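Local coordinates for protein aryl acylamidase (bacterium CSBL00001, PDB 4YJ6) that probably hydrolyses the amide bond of aryl acylamides, freeing an aromatic amine and a carboxylate, as a member of the amidase signature enzymes, at residues 281-286 against 398-403; 308-312 against 384-388; 96-100 against 133-137; 318-322 against 434-438. All blocks are in the same frame, centred on the assembly; numbering follows the deposited sequence.

Interaction 1. Residues 281-286 against 398-403; sequences PVQQEI and PTLACM
The carboxamide of Gln283 lies flat against Cys402, whose CA and CB cover one face of it, CB standing 3.6 Å from Gln283 CD. Towards the same face, the backbone N of Met403, a selenomethionine, donates to Gln283 OE1 at 3.0 Å, arriving well above the carbonyl plane with a bent N-H angle of 147°. Met403 CG packs beside the same oxygen, while a water that donates to Met403 O is met weakly by Gln283 NE2, giving the amide a grip at both ends. The side chain reaches this place because CG turns away from the carbonyl carbon (chi1 -67°) and the chain then runs extended. At its root the backbone makes a straighter bond, Gln283 N to Ala401 O, 3.0 Å long with an angle of 176° at the hydrogen. Ile286, in the helix's first turn, drives its CD1 onto the peptide after Cys402, 3.4 Å from Cys402 C; its CG2 branch rests on Pro398 CB at 3.5 Å, and its CG1 slides past the selenium of Met403. Not everything polar is paid for: Pro281 O is buried without a partner, with Ala401 CB 3.4 Å away. Ile419 packs on Gln283, Ala401 and Cys402, and Trp194 NE1 bonds to Cys402 O. The example is a beta-alpha-beta crossover in the mixed sheet: strand 270-273 leads through helix 284-299 to parallel strand 303-306, and Gln283, the N-cap residue, ties the start of that helix to the loop leaving strand 394-398, the parallel neighbour of 270-273.

Interaction 2. Residues 308-312 against 384-388; sequences DLGIP and CMNGV
Leu309 and Cys384 meet through similar first torsions, the leucine's pulled off the staggered position at chi1 -91°, the cysteine's close to it at -72°. Cys384, whose CB already points toward the loop, keeps SG beside its own backbone N, anti to the carbonyl carbon, where the loop atoms surround it. The leucine branches divide the work. CG and CD1 of Leu309 both lie against Val388 CG2, each at 3.8 Å, and Leu309 CD2 reaches the selenium of Met385, a selenomethionine, at 4.1 Å. Cys384 SG, in turn, is wrapped by the bend of the loop: Leu309 O is 3.6 Å away, Gly310 O and Ile311 CA are both 3.8 Å from it, and Pro312 CD lies a little beyond, while Ile311 CG1 flanks both CB and SG. The bend itself is shaped by an Asx turn, Asp308 OD1 accepting from Gly310 N at 3.0 Å from above the carboxylate plane, with Gly310 at positive phi. The loop follows strand 303-306 at the border of the mixed sheet and lies against helix 368-389; Tyr277 packs on Leu309, and Val279 on Ile311. No direct hydrogen bond joins the two segments. A water donates to Leu309 O at 3.0 Å and to Cys384 O at 2.8 Å, satisfying a loop carbonyl and a helix carbonyl together, so the contact depends on apolar fit with one polar bridge made by solvent rather than on paired protein groups.

Interaction 3. Residues 96-100 against 133-137; sequences TLGGI and SPVYG
Leu97 and Gly98 run close against Val135 and Tyr136, with one strong backbone bond, Tyr136 N to Leu97 O, 2.8 Å long and nearly straight at 172°. Next to it the two backbones come so near that Gly98 CA and Val135 CA are 4.2 Å apart, and Gly98 CA makes a CA-H...O contact to Pro134 O; any CB on Gly98 would collide with that oxygen, and its positive phi favours glycine as well. Beyond the backbone, two aliphatic ends approach the Tyr136 ring obliquely from the same side, Leu97 CD1 3.6 Å from Tyr136 CE1 and Ile100 CD1 3.7 Å from Tyr136 CE2. Ile100 also crosses Val135 at about a right angle, CG1 against the valine CG1 that stands anti to the backbone N (chi1 168°). The second loop is braced internally, for Pro134 O takes a bond from Ser133 OG, in the carbonyl plane on a lone pair, and another from Gly137 N. In the first, Thr96 OG1 accepts from Gly99 N at 2.9 Å in an ST motif and bonds to Asp85 OD2. Tyr136 OH is hydrogen-bonded to Ser333 OG of helix 315-339. Replacing Tyr136 by an alanine would probably open a gap beside Leu97 CD1 and Ile100 CD1 and leave Ser333 OG without the phenol it pairs with. The two loops follow strands 80-84 and 126-131, parallel neighbours in the three-stranded sheet, and the tyrosine projects from them against helix 315-339, touching Thr330, Met334 and Leu337, while Leu356 of helix 354-363 packs on both Val135 and Tyr136.

Interaction 4. Residues 318-322 against 434-438; sequences MSDAW and YLTNF
Tyr434 spans the space between two helices, and its course begins with CB lying over one face of the Trp322 indole, 3.9 Å from Trp322 CD1. Because CG stands between the backbone N and the carbonyl carbon (chi1 66°), the ring then heads across to the partner helix, oblique to the indole with its plane turned 31° from that of the five-membered ring. Along one side, Tyr434 CE1 passes Met318 CB at 3.8 Å. The tip comes closer still: Tyr434 OH is 3.3 Å from Met318 CB and also near Met318 CE and the backbone N of Ser319, none of these being a hydrogen bond. Such reach is needed, since helix segments 318-322 and 434-438 cross at 59° with axes 11.1 Å apart, a wide helix-helix packing filled by large side chains; the short helix 434-439 precedes strand 443-451 of the central mixed sheet of this amidase. A phenylalanine in place of Tyr434 would probably leave a small gap over Met318 CB and Ser319 N where the hydroxyl now packs. Phe438 fills the other part of the interface. Met318 O lies in plane at its ring edge, 3.7 Å from Phe438 CZ, and Trp322 CB touches the same carbon at 4.0 Å, while one face of the phenyl ring carries Tyr434 O near its rim. The selenium of Met318, a selenomethionine, rests on Leu435 CD2 at 3.8 Å. Trp322 NE1 bonds to Gly184 O, and a bound phosphate, probably from the crystallisation liquor, lies about 4 Å from the Trp322 side chain.

In the fold
Interactions 2 and 4 form one continuous apolar region: Met385 CE packs on Leu435 CB at 3.7 Å, and Ile311 CG2 on the selenium of Met318 at 3.9 Å. In sequence these two contacts cross, as do interactions 1 and 4, whose nearest atoms are about 6 Å apart, whereas interaction 3 closes before the others open. Helix 315-339 connects interactions 3 and 4, supplying residues 318-322 to one and packing on Tyr136 in the other, with nearest atoms about 5 Å apart. A phosphate lies about 4 Å from the Trp322 side chain and one about 6 Å from that of Ser133; one ion or two, probably from the crystallisation liquor, they may mark a pocket.

Interaction 1. Residues 281-286 against 398-403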
loop_
_atom_site.group_PDB
_atom_site.type_symbol
_atom_site.label_atom_id
_atom_site.label_comp_id
_atom_site.label_asym_id
_atom_site.label_seq_id
_atom_site.Cartn_x
_atom_site.Cartn_y
_atom_site.Cartn_z
ATOM N N PRO A 281 -8.324 -15.705 13.160
ATOM C CA PRO A 281 -7.642 -16.988 12.946
ATOM C C PRO A 281 -6.396 -16.760 12.105
ATOM O O PRO A 281 -6.520 -16.177 11.037
ATOM C CB PRO A 281 -8.685 -17.810 12.205
ATOM C CG PRO A 281 -9.471 -16.767 11.385
ATOM C CD PRO A 281 -9.519 -15.549 12.317
ATOM N N VAL A 282 -5.221 -17.150 12.592
ATOM C CA VAL A 282 -3.982 -16.851 11.879
ATOM C C VAL A 282 -3.217 -18.131 11.652
ATOM O O VAL A 282 -3.051 -18.924 12.589
ATOM C CB VAL A 282 -3.097 -15.885 12.701
ATOM C CG1 VAL A 282 -1.749 -15.627 12.007
ATOM C CG2 VAL A 282 -3.883 -14.579 12.917
ATOM N N GLN A 283 -2.739 -18.340 10.433
ATOM C CA GLN A 283 -1.981 -19.574 10.141
ATOM C C GLN A 283 -0.824 -19.740 11.136
ATOM O O GLN A 283 -0.034 -18.817 11.407
ATOM C CB GLN A 283 -1.500 -19.581 8.671
ATOM C CG GLN A 283 -2.656 -19.674 7.708
ATOM C CD GLN A 283 -2.236 -19.624 6.249
ATOM O OE1 GLN A 283 -1.113 -19.186 5.908
ATOM N NE2 GLN A 283 -3.134 -20.072 5.376
ATOM N N GLN A 284 -0.704 -20.934 11.709
ATOM C CA GLN A 284 0.258 -21.124 12.766
ATOM C C GLN A 284 1.689 -20.760 12.351
ATOM O O GLN A 284 2.444 -20.216 13.147
ATOM C CB GLN A 284 0.213 -22.597 13.244
ATOM C CG GLN A 284 1.071 -22.824 14.434
ATOM C CD GLN A 284 0.595 -22.031 15.635
ATOM O OE1 GLN A 284 -0.580 -22.122 16.038
ATOM N NE2 GLN A 284 1.497 -21.264 16.231
ATOM N N GLU A 285 2.073 -21.075 11.113
ATOM C CA GLU A 285 3.431 -20.776 10.662
ATOM C C GLU A 285 3.736 -19.260 10.696
ATOM O O GLU A 285 4.869 -18.837 10.943
ATOM C CB GLU A 285 3.674 -21.296 9.236
ATOM C CG GLU A 285 3.550 -22.809 9.111
ATOM C CD GLU A 285 2.106 -23.313 8.948
ATOM O OE1 GLU A 285 1.123 -22.518 8.829
ATOM O OE2 GLU A 285 1.953 -24.560 8.927
ATOM N N ILE A 286 2.712 -18.482 10.423
ATOM C CA ILE A 286 2.838 -17.017 10.468
ATOM C C ILE A 286 2.968 -16.572 11.926
ATOM O O ILE A 286 3.873 -15.810 12.276
ATOM C CB ILE A 286 1.642 -16.353 9.816
ATOM C CG1 ILE A 286 1.731 -16.520 8.288
ATOM C CG2 ILE A 286 1.593 -14.817 10.197
ATOM C CD1 ILE A 286 0.486 -15.997 7.549
ATOM N N PRO A 398 1.349 -9.876 13.177
ATOM C CA PRO A 398 1.553 -10.261 11.780
ATOM C C PRO A 398 0.779 -9.277 10.913
ATOM O O PRO A 398 -0.311 -8.860 11.299
ATOM C CB PRO A 398 0.905 -11.663 11.664
ATOM C CG PRO A 398 0.618 -12.103 13.130
ATOM C CD PRO A 398 0.432 -10.788 13.890
ATOM N N THR A 399 1.300 -8.925 9.746
ATOM C CA THR A 399 0.529 -8.044 8.859
ATOM C C THR A 399 -0.770 -8.716 8.426
ATOM O O THR A 399 -1.813 -8.076 8.394
ATOM C CB THR A 399 1.369 -7.707 7.620
ATOM O OG1 THR A 399 2.627 -7.218 8.083
ATOM C CG2 THR A 399 0.674 -6.657 6.707
ATOM N N LEU A 400 -0.680 -10.016 8.097
ATOM C CA LEU A 400 -1.777 -10.746 7.504
ATOM C C LEU A 400 -1.973 -12.099 8.177
ATOM O O LEU A 400 -1.040 -12.650 8.755
ATOM C CB LEU A 400 -1.494 -11.044 6.034
ATOM C CG LEU A 400 -1.194 -9.803 5.208
ATOM C CD1 LEU A 400 -0.783 -10.223 3.802
ATOM C CD2 LEU A 400 -2.458 -8.944 5.187
ATOM N N ALA A 401 -3.186 -12.626 8.050
ATOM C CA ALA A 401 -3.533 -13.906 8.706
ATOM C C ALA A 401 -3.170 -15.133 7.863
ATOM O O ALA A 401 -3.287 -16.263 8.367
ATOM C CB ALA A 401 -5.007 -13.934 8.997
ATOM N N CYS A 402 -2.783 -14.934 6.605
ATOM C CA CYS A 402 -2.479 -16.072 5.720
ATOM C C CYS A 402 -1.414 -15.730 4.684
ATOM O O CYS A 402 -1.107 -14.557 4.432
ATOM C CB CYS A 402 -3.743 -16.555 4.998
ATOM S SG CYS A 402 -4.544 -15.281 3.939
HETATM N N MSE A 403 -0.871 -16.784 4.082
HETATM C CA MSE A 403 0.113 -16.675 3.015
HETATM C C MSE A 403 -0.531 -16.376 1.667
HETATM O O MSE A 403 -1.750 -16.459 1.512
HETATM C CB MSE A 403 0.880 -18.009 2.912
HETATM C CG MSE A 403 1.552 -18.433 4.206
HETATM SE SE MSE A 403 2.872 -17.140 4.823
HETATM C CE MSE A 403 4.132 -17.164 3.330
HETATM O O HOH W 1 -2.831 -18.868 2.290
#

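Interaction 2. Residues 308-312 against 384-388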
loop_
_atom_site.group_PDB
_atom_site.type_symbol
_atom_site.label_atom_id
_atom_site.label_comp_id
_atom_site.label_asym_id
_atom_site.label_seq_id
_atom_site.Cartn_x
_atom_site.Cartn_y
_atom_site.Cartn_z
ATOM N N ASP A 308 -3.107 -8.038 25.228
ATOM C CA ASP A 308 -4.466 -8.363 24.808
ATOM C C ASP A 308 -5.217 -7.040 24.544
ATOM O O ASP A 308 -5.438 -6.256 25.436
ATOM C CB ASP A 308 -5.170 -9.167 25.915
ATOM C CG ASP A 308 -6.600 -9.472 25.578
ATOM O OD1 ASP A 308 -6.979 -9.393 24.387
ATOM O OD2 ASP A 308 -7.384 -9.760 26.509
ATOM N N LEU A 309 -5.554 -6.782 23.288
ATOM C CA LEU A 309 -6.292 -5.564 22.965
ATOM C C LEU A 309 -7.696 -5.538 23.545
ATOM O O LEU A 309 -8.259 -4.470 23.751
ATOM C CB LEU A 309 -6.399 -5.399 21.452
ATOM C CG LEU A 309 -5.247 -4.577 20.893
ATOM C CD1 LEU A 309 -3.971 -5.456 20.895
ATOM C CD2 LEU A 309 -5.606 -4.084 19.513
ATOM N N GLY A 310 -8.267 -6.715 23.809
ATOM C CA GLY A 310 -9.606 -6.772 24.351
ATOM C C GLY A 310 -10.728 -6.321 23.412
ATOM O O GLY A 310 -11.750 -5.792 23.864
ATOM N N ILE A 311 -10.557 -6.555 22.116
ATOM C CA ILE A 311 -11.588 -6.191 21.134
ATOM C C ILE A 311 -12.844 -7.062 21.381
ATOM O O ILE A 311 -12.747 -8.281 21.378
ATOM C CB ILE A 311 -11.060 -6.455 19.715
ATOM C CG1 ILE A 311 -9.927 -5.452 19.370
ATOM C CG2 ILE A 311 -12.201 -6.339 18.713
ATOM C CD1 ILE A 311 -9.152 -5.845 18.090
ATOM N N PRO A 312 -14.008 -6.443 21.632
ATOM C CA PRO A 312 -15.191 -7.241 22.014
ATOM C C PRO A 312 -16.083 -7.652 20.850
ATOM O O PRO A 312 -17.093 -8.348 21.036
ATOM C CB PRO A 312 -15.947 -6.304 22.943
ATOM C CG PRO A 312 -15.662 -4.939 22.334
ATOM C CD PRO A 312 -14.208 -5.006 21.901
ATOM N N CYS A 384 -9.504 0.481 21.724
ATOM C CA CYS A 384 -8.695 -0.696 22.087
ATOM C C CYS A 384 -7.253 -0.446 21.686
ATOM O O CYS A 384 -6.333 -0.760 22.415
ATOM C CB CYS A 384 -9.200 -1.965 21.409
ATOM S SG CYS A 384 -10.794 -2.577 22.094
HETATM N N MSE A 385 -7.051 0.163 20.522
HETATM C CA MSE A 385 -5.688 0.539 20.135
HETATM C C MSE A 385 -5.109 1.544 21.117
HETATM O O MSE A 385 -3.948 1.427 21.547
HETATM C CB MSE A 385 -5.693 1.200 18.766
HETATM C CG MSE A 385 -5.851 0.240 17.694
HETATM SE SE MSE A 385 -4.166 -0.779 17.512
HETATM C CE MSE A 385 -4.859 -1.880 16.046
ATOM N N ASN A 386 -5.909 2.541 21.469
ATOM C CA ASN A 386 -5.440 3.579 22.373
ATOM C C ASN A 386 -5.043 2.979 23.738
ATOM O O ASN A 386 -4.122 3.462 24.380
ATOM C CB ASN A 386 -6.523 4.640 22.602
ATOM C CG ASN A 386 -6.668 5.600 21.412
ATOM O OD1 ASN A 386 -7.769 6.109 21.125
ATOM N ND2 ASN A 386 -5.597 5.809 20.718
ATOM N N GLY A 387 -5.763 1.960 24.174
ATOM C CA GLY A 387 -5.442 1.316 25.455
ATOM C C GLY A 387 -4.044 0.717 25.423
ATOM O O GLY A 387 -3.335 0.711 26.424
ATOM N N VAL A 388 -3.637 0.184 24.272
ATOM C CA VAL A 388 -2.269 -0.297 24.130
ATOM C C VAL A 388 -1.285 0.865 24.240
ATOM O O VAL A 388 -0.291 0.788 24.962
ATOM C CB VAL A 388 -2.097 -1.032 22.778
ATOM C CG1 VAL A 388 -0.608 -1.303 22.456
ATOM C CG2 VAL A 388 -2.895 -2.355 22.805
HETATM O O HOH W 2 -6.671 -2.144 24.769
#

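Interaction 3. Residues 96-100 against 133-137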
loop_
_atom_site.group_PDB
_atom_site.type_symbol
_atom_site.label_atom_id
_atom_site.label_comp_id
_atom_site.label_asym_id
_atom_site.label_seq_id
_atom_site.Cartn_x
_atom_site.Cartn_y
_atom_site.Cartn_z
ATOM N N THR A 96 -9.108 3.698 -14.335
ATOM C CA THR A 96 -10.121 2.665 -14.530
ATOM C C THR A 96 -10.674 2.116 -13.224
ATOM O O THR A 96 -11.462 1.172 -13.253
ATOM C CB THR A 96 -9.582 1.489 -15.376
ATOM O OG1 THR A 96 -8.642 0.703 -14.634
ATOM C CG2 THR A 96 -8.906 2.003 -16.655
ATOM N N LEU A 97 -10.272 2.704 -12.093
ATOM C CA LEU A 97 -10.710 2.238 -10.760
ATOM C C LEU A 97 -10.454 0.746 -10.613
ATOM O O LEU A 97 -11.314 -0.011 -10.135
ATOM C CB LEU A 97 -12.199 2.550 -10.537
ATOM C CG LEU A 97 -12.576 4.018 -10.819
ATOM C CD1 LEU A 97 -14.067 4.299 -10.471
ATOM C CD2 LEU A 97 -11.657 4.953 -10.043
ATOM N N GLY A 98 -9.252 0.314 -10.988
ATOM C CA GLY A 98 -8.882 -1.078 -10.789
ATOM C C GLY A 98 -9.463 -2.032 -11.826
ATOM O O GLY A 98 -9.924 -3.133 -11.502
ATOM N N GLY A 99 -9.465 -1.619 -13.089
ATOM C CA GLY A 99 -9.763 -2.567 -14.146
ATOM C C GLY A 99 -11.233 -2.656 -14.504
ATOM O O GLY A 99 -11.726 -3.723 -14.869
ATOM N N ILE A 100 -11.945 -1.543 -14.419
ATOM C CA ILE A 100 -13.319 -1.505 -14.919
ATOM C C ILE A 100 -13.278 -1.184 -16.405
ATOM O O ILE A 100 -12.930 -0.069 -16.784
ATOM C CB ILE A 100 -14.147 -0.464 -14.186
ATOM C CG1 ILE A 100 -14.223 -0.819 -12.687
ATOM C CG2 ILE A 100 -15.563 -0.346 -14.811
ATOM C CD1 ILE A 100 -15.054 0.176 -11.889
ATOM N N SER A 133 -4.722 -2.671 -9.909
ATOM C CA SER A 133 -5.496 -2.795 -8.665
ATOM C C SER A 133 -6.731 -3.640 -9.007
ATOM O O SER A 133 -7.170 -3.640 -10.160
ATOM C CB SER A 133 -5.932 -1.373 -8.182
ATOM O OG SER A 133 -6.948 -1.409 -7.148
ATOM N N PRO A 134 -7.301 -4.347 -8.012
ATOM C CA PRO A 134 -8.627 -4.946 -8.160
ATOM C C PRO A 134 -9.699 -3.864 -8.246
ATOM O O PRO A 134 -9.488 -2.698 -7.852
ATOM C CB PRO A 134 -8.808 -5.720 -6.844
ATOM C CG PRO A 134 -8.059 -4.864 -5.837
ATOM C CD PRO A 134 -6.799 -4.458 -6.625
ATOM N N VAL A 135 -10.855 -4.240 -8.767
ATOM C CA VAL A 135 -11.931 -3.291 -9.011
ATOM C C VAL A 135 -12.318 -2.576 -7.724
ATOM O O VAL A 135 -12.582 -3.206 -6.715
ATOM C CB VAL A 135 -13.179 -3.996 -9.621
ATOM C CG1 VAL A 135 -14.397 -3.067 -9.599
ATOM C CG2 VAL A 135 -12.858 -4.524 -11.053
ATOM N N TYR A 136 -12.315 -1.246 -7.777
ATOM C CA TYR A 136 -12.685 -0.396 -6.637
ATOM C C TYR A 136 -11.846 -0.695 -5.385
ATOM O O TYR A 136 -12.231 -0.321 -4.267
ATOM C CB TYR A 136 -14.194 -0.515 -6.320
ATOM C CG TYR A 136 -15.075 0.442 -7.111
ATOM C CD1 TYR A 136 -14.930 1.804 -6.956
ATOM C CD2 TYR A 136 -16.064 -0.022 -8.004
ATOM C CE1 TYR A 136 -15.734 2.703 -7.662
ATOM C CE2 TYR A 136 -16.871 0.862 -8.709
ATOM C CZ TYR A 136 -16.696 2.219 -8.538
ATOM O OH TYR A 136 -17.471 3.132 -9.218
ATOM N N GLY A 137 -10.675 -1.297 -5.573
ATOM C CA GLY A 137 -9.814 -1.650 -4.441
ATOM C C GLY A 137 -10.416 -2.706 -3.508
ATOM O O GLY A 137 -9.886 -2.935 -2.433
#

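Interaction 4. Residues 318-322 against 434-438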
loop_
_atom_site.group_PDB
_atom_site.type_symbol
_atom_site.label_atom_id
_atom_site.label_comp_id
_atom_site.label_asym_id
_atom_site.label_seq_id
_atom_site.Cartn_x
_atom_site.Cartn_y
_atom_site.Cartn_z
HETATM N N MSE A 318 -16.337 -7.062 12.451
HETATM C CA MSE A 318 -15.474 -5.968 12.014
HETATM C C MSE A 318 -15.316 -5.906 10.498
HETATM O O MSE A 318 -15.379 -4.817 9.916
HETATM C CB MSE A 318 -14.117 -6.106 12.687
HETATM C CG MSE A 318 -14.267 -5.977 14.156
HETATM SE SE MSE A 318 -12.518 -5.615 14.886
HETATM C CE MSE A 318 -11.644 -7.339 14.474
ATOM N N SER A 319 -15.081 -7.044 9.843
ATOM C CA SER A 319 -14.947 -7.009 8.396
ATOM C C SER A 319 -16.242 -6.597 7.709
ATOM O O SER A 319 -16.203 -5.878 6.693
ATOM C CB SER A 319 -14.424 -8.338 7.808
ATOM O OG SER A 319 -15.370 -9.401 7.969
ATOM N N ASP A 320 -17.384 -7.049 8.226
ATOM C CA ASP A 320 -18.657 -6.597 7.660
ATOM C C ASP A 320 -18.810 -5.068 7.770
ATOM O O ASP A 320 -19.258 -4.412 6.826
ATOM C CB ASP A 320 -19.853 -7.245 8.376
ATOM C CG ASP A 320 -20.097 -8.704 7.976
ATOM O OD1 ASP A 320 -19.521 -9.185 6.982
ATOM O OD2 ASP A 320 -20.904 -9.369 8.678
ATOM N N ALA A 321 -18.434 -4.503 8.916
ATOM C CA ALA A 321 -18.513 -3.044 9.106
ATOM C C ALA A 321 -17.571 -2.347 8.142
ATOM O O ALA A 321 -17.927 -1.328 7.530
ATOM C CB ALA A 321 -18.147 -2.652 10.559
ATOM N N TRP A 322 -16.355 -2.865 8.004
ATOM C CA TRP A 322 -15.417 -2.285 7.001
ATOM C C TRP A 322 -15.993 -2.296 5.597
ATOM O O TRP A 322 -15.967 -1.275 4.885
ATOM C CB TRP A 322 -14.102 -3.070 6.996
ATOM C CG TRP A 322 -13.052 -2.430 6.064
ATOM C CD1 TRP A 322 -12.143 -1.443 6.394
ATOM C CD2 TRP A 322 -12.808 -2.749 4.694
ATOM N NE1 TRP A 322 -11.378 -1.133 5.305
ATOM C CE2 TRP A 322 -11.760 -1.920 4.249
ATOM C CE3 TRP A 322 -13.402 -3.640 3.781
ATOM C CZ2 TRP A 322 -11.279 -1.963 2.945
ATOM C CZ3 TRP A 322 -12.938 -3.688 2.494
ATOM C CH2 TRP A 322 -11.878 -2.844 2.069
ATOM N N TYR A 434 -6.632 -3.804 8.501
ATOM C CA TYR A 434 -7.738 -2.838 8.417
ATOM C C TYR A 434 -8.006 -2.165 9.768
ATOM O O TYR A 434 -8.692 -1.119 9.795
ATOM C CB TYR A 434 -9.047 -3.425 7.827
ATOM C CG TYR A 434 -9.744 -4.511 8.645
ATOM C CD1 TYR A 434 -10.348 -4.215 9.877
ATOM C CD2 TYR A 434 -9.858 -5.806 8.147
ATOM C CE1 TYR A 434 -10.999 -5.214 10.616
ATOM C CE2 TYR A 434 -10.499 -6.801 8.866
ATOM C CZ TYR A 434 -11.069 -6.502 10.097
ATOM O OH TYR A 434 -11.720 -7.499 10.813
ATOM N N LEU A 435 -7.504 -2.733 10.865
ATOM C CA LEU A 435 -7.726 -2.082 12.170
ATOM C C LEU A 435 -7.193 -0.636 12.176
ATOM O O LEU A 435 -7.788 0.216 12.824
ATOM C CB LEU A 435 -7.099 -2.861 13.313
ATOM C CG LEU A 435 -7.663 -4.264 13.485
ATOM C CD1 LEU A 435 -6.870 -4.997 14.604
ATOM C CD2 LEU A 435 -9.140 -4.213 13.811
ATOM N N THR A 436 -6.073 -0.348 11.488
ATOM C CA THR A 436 -5.550 1.030 11.535
ATOM C C THR A 436 -6.262 1.937 10.535
ATOM O O THR A 436 -6.142 3.154 10.615
ATOM C CB THR A 436 -4.037 1.106 11.249
ATOM O OG1 THR A 436 -3.791 0.696 9.905
ATOM C CG2 THR A 436 -3.268 0.181 12.202
ATOM N N ASN A 437 -7.016 1.374 9.598
ATOM C CA ASN A 437 -7.935 2.217 8.823
ATOM C C ASN A 437 -9.140 2.612 9.685
ATOM O O ASN A 437 -9.755 3.628 9.460
ATOM C CB ASN A 437 -8.395 1.507 7.542
ATOM C CG ASN A 437 -7.224 1.114 6.678
ATOM O OD1 ASN A 437 -6.737 -0.006 6.783
ATOM N ND2 ASN A 437 -6.744 2.038 5.844
ATOM N N PHE A 438 -9.490 1.787 10.674
ATOM C CA PHE A 438 -10.451 2.256 11.675
ATOM C C PHE A 438 -9.825 3.286 12.613
ATOM O O PHE A 438 -10.466 4.283 12.962
ATOM C CB PHE A 438 -10.919 1.098 12.569
ATOM C CG PHE A 438 -11.845 0.135 11.888
ATOM C CD1 PHE A 438 -12.577 0.499 10.769
ATOM C CD2 PHE A 438 -12.037 -1.126 12.442
ATOM C CE1 PHE A 438 -13.474 -0.438 10.168
ATOM C CE2 PHE A 438 -12.923 -2.037 11.870
ATOM C CZ PHE A 438 -13.642 -1.694 10.746
#